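Local coordinates for capsular polysaccharide biosynthesis protein (Burkholderia pseudomallei, PDB 4BQN) that binds coenzyme A and probably acts as an acetyltransferase in the biosynthesis of capsular polysaccharide, at residues S25-A30 and D224-Q229. The protein carries 1 engineered substitution. Numbering follows the deposited sequence.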
loop_
_atom_site.group_PDB
_atom_site.type_symbol
_atom_site.label_atom_id
_atom_site.label_comp_id
_atom_site.label_asym_id
_atom_site.label_seq_id
_atom_site.Cartn_x
_atom_site.Cartn_y
_atom_site.Cartn_z
ATOM N N SER A 25 -16.479 11.048 -6.156
ATOM C CA SER A 25 -17.094 10.543 -7.388
ATOM C C SER A 25 -18.453 9.861 -7.179
ATOM O O SER A 25 -19.108 9.507 -8.154
ATOM C CB SER A 25 -16.131 9.601 -8.134
ATOM O OG SER A 25 -16.193 8.272 -7.642
ATOM N N CYS A 26 -18.873 9.703 -5.926
ATOM C CA CYS A 26 -20.196 9.176 -5.598
ATOM C C CYS A 26 -21.166 10.347 -5.435
ATOM O O CYS A 26 -20.987 11.173 -4.531
ATOM C CB CYS A 26 -20.134 8.373 -4.301
ATOM S SG CYS A 26 -21.768 7.848 -3.723
ATOM N N PRO A 27 -22.189 10.433 -6.316
ATOM C CA PRO A 27 -23.080 11.606 -6.290
ATOM C C PRO A 27 -23.780 11.812 -4.946
ATOM O O PRO A 27 -23.967 12.949 -4.518
ATOM C CB PRO A 27 -24.096 11.324 -7.413
ATOM C CG PRO A 27 -23.382 10.407 -8.338
ATOM C CD PRO A 27 -22.479 9.560 -7.476
ATOM N N THR A 28 -24.149 10.729 -4.270
ATOM C CA THR A 28 -24.847 10.851 -2.989
ATOM C C THR A 28 -23.909 11.409 -1.911
ATOM O O THR A 28 -24.304 12.274 -1.117
ATOM C CB THR A 28 -25.492 9.511 -2.583
ATOM O OG1 THR A 28 -26.437 9.138 -3.589
ATOM C CG2 THR A 28 -26.220 9.622 -1.258
ATOM N N PHE A 29 -22.660 10.943 -1.905
ATOM C CA PHE A 29 -21.665 11.480 -0.987
ATOM C C PHE A 29 -21.383 12.955 -1.298
ATOM O O PHE A 29 -21.370 13.803 -0.398
ATOM C CB PHE A 29 -20.361 10.673 -1.053
ATOM C CG PHE A 29 -19.315 11.148 -0.088
ATOM C CD1 PHE A 29 -19.261 10.662 1.220
ATOM C CD2 PHE A 29 -18.389 12.099 -0.491
ATOM C CE1 PHE A 29 -18.297 11.116 2.100
ATOM C CE2 PHE A 29 -17.428 12.558 0.380
ATOM C CZ PHE A 29 -17.377 12.072 1.678
ATOM N N ALA A 30 -21.164 13.257 -2.579
ATOM C CA ALA A 30 -20.810 14.614 -3.011
ATOM C C ALA A 30 -21.932 15.631 -2.776
ATOM O O ALA A 30 -21.671 16.823 -2.647
ATOM C CB ALA A 30 -20.366 14.620 -4.466
ATOM N N ASP A 224 -27.063 3.640 -1.755
ATOM C CA ASP A 224 -26.529 4.999 -1.937
ATOM C C ASP A 224 -25.160 5.020 -2.641
ATOM O O ASP A 224 -24.715 6.060 -3.124
ATOM C CB ASP A 224 -26.346 5.700 -0.580
ATOM C CG ASP A 224 -27.657 6.096 0.076
ATOM O OD1 ASP A 224 -28.623 6.444 -0.633
ATOM O OD2 ASP A 224 -27.686 6.100 1.327
ATOM N N ILE A 225 -24.489 3.876 -2.675
ATOM C CA ILE A 225 -23.067 3.839 -2.984
ATOM C C ILE A 225 -22.813 3.508 -4.454
ATOM O O ILE A 225 -23.161 2.426 -4.924
ATOM C CB ILE A 225 -22.344 2.837 -2.065
ATOM C CG1 ILE A 225 -22.615 3.172 -0.589
ATOM C CG2 ILE A 225 -20.847 2.813 -2.369
ATOM C CD1 ILE A 225 -22.191 2.078 0.371
ATOM N N SER A 226 -22.198 4.452 -5.164
ATOM C CA SER A 226 -21.827 4.253 -6.560
ATOM C C SER A 226 -20.642 5.148 -6.860
ATOM O O SER A 226 -20.571 6.264 -6.380
ATOM C CB SER A 226 -22.993 4.554 -7.512
ATOM O OG SER A 226 -23.313 5.928 -7.516
ATOM N N PHE A 227 -19.698 4.637 -7.634
ATOM C CA PHE A 227 -18.480 5.380 -7.933
ATOM C C PHE A 227 -18.224 5.468 -9.425
ATOM O O PHE A 227 -18.778 4.696 -10.213
ATOM C CB PHE A 227 -17.269 4.734 -7.234
ATOM C CG PHE A 227 -17.411 4.644 -5.740
ATOM C CD1 PHE A 227 -17.405 5.790 -4.949
ATOM C CD2 PHE A 227 -17.597 3.411 -5.126
ATOM C CE1 PHE A 227 -17.568 5.712 -3.569
ATOM C CE2 PHE A 227 -17.733 3.318 -3.739
ATOM C CZ PHE A 227 -17.724 4.470 -2.960
ATOM N N ASP A 228 -17.341 6.394 -9.796
ATOM C CA ASP A 228 -16.850 6.486 -11.163
ATOM C C ASP A 228 -15.949 5.276 -11.400
ATOM O O ASP A 228 -14.877 5.179 -10.814
ATOM C CB ASP A 228 -16.058 7.791 -11.345
ATOM C CG ASP A 228 -15.485 7.965 -12.746
ATOM O OD1 ASP A 228 -15.502 7.017 -13.563
ATOM O OD2 ASP A 228 -14.996 9.081 -13.025
ATOM N N GLN A 229 -16.399 4.349 -12.244
ATOM C CA GLN A 229 -15.672 3.106 -12.531
ATOM C C GLN A 229 -14.364 3.325 -13.290
ATOM O O GLN A 229 -13.552 2.408 -13.396
ATOM C CB GLN A 229 -16.554 2.129 -13.327
ATOM C CG GLN A 229 -17.868 1.778 -12.647
ATOM C CD GLN A 229 -17.657 1.061 -11.329
ATOM O OE1 GLN A 229 -17.026 -0.003 -11.275
ATOM N NE2 GLN A 229 -18.190 1.634 -10.253
HETATM O O HOH W 1 -24.694 7.669 -5.427
HETATM O O HOH W 2 -28.732 7.772 -3.010
#
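A Cys N-cap opens helix 27-32, just after the turn that ends helix 15-24; segment 224-229, extended from Ile-225 to Asp-228, runs alongside residues 25-28 in nearly the opposite direction. Cys-26 holds SG anti to its backbone N (chi1 173°), which sets the sulfur on the carbonyl side, where it takes a weak capping bond from Phe-29 N. The same sulfur lies 3.5 Å from Asp-224 O and oblique to the Phe-227 ring, 5.4 Å from its centroid, a loose sulfur-aromatic contact, while Cys-26 CB touches the ring at CE1. Cys-26 CA makes a bent CA-H...O contact with Ser-226 O (CA to O 3.0 Å); this carbonyl is buried by the contact without a conventional hydrogen-bond partner. The one direct hydrogen bond between the segments is almost straight: Asp-228 N donates to Ser-25 OG over 3.1 Å at 175°. Ser-25 keeps OG between its own N and carbonyl carbon (chi1 84°), where it also bonds Met-22 O of the preceding helix and lies near the plane of the Phe-227 ring, at its edge. At the other end, Thr-28 and Asp-224 cross at about a right angle, CG2 of Thr-28 resting 4.0 Å from Asp-224 CB. Two waters bridge this end: one donates to Asp-224 O and also bonds Thr-28 OG1 and Ser-226 OG; the other donates to Asp-224 OD1 and bonds Thr-28 OG1, 2.7 Å each. The second carboxylate oxygen, OD2, accepts from Thr-221 N. Helix 204-217 adds Met-215 against Cys-26 and Ala-211 against Phe-227. The arrangement is a surface packing of loop on helix N-terminus, away from the coenzyme A site, with a cysteine-capped helix leading into edge strand 33-35 of the parallel sheet.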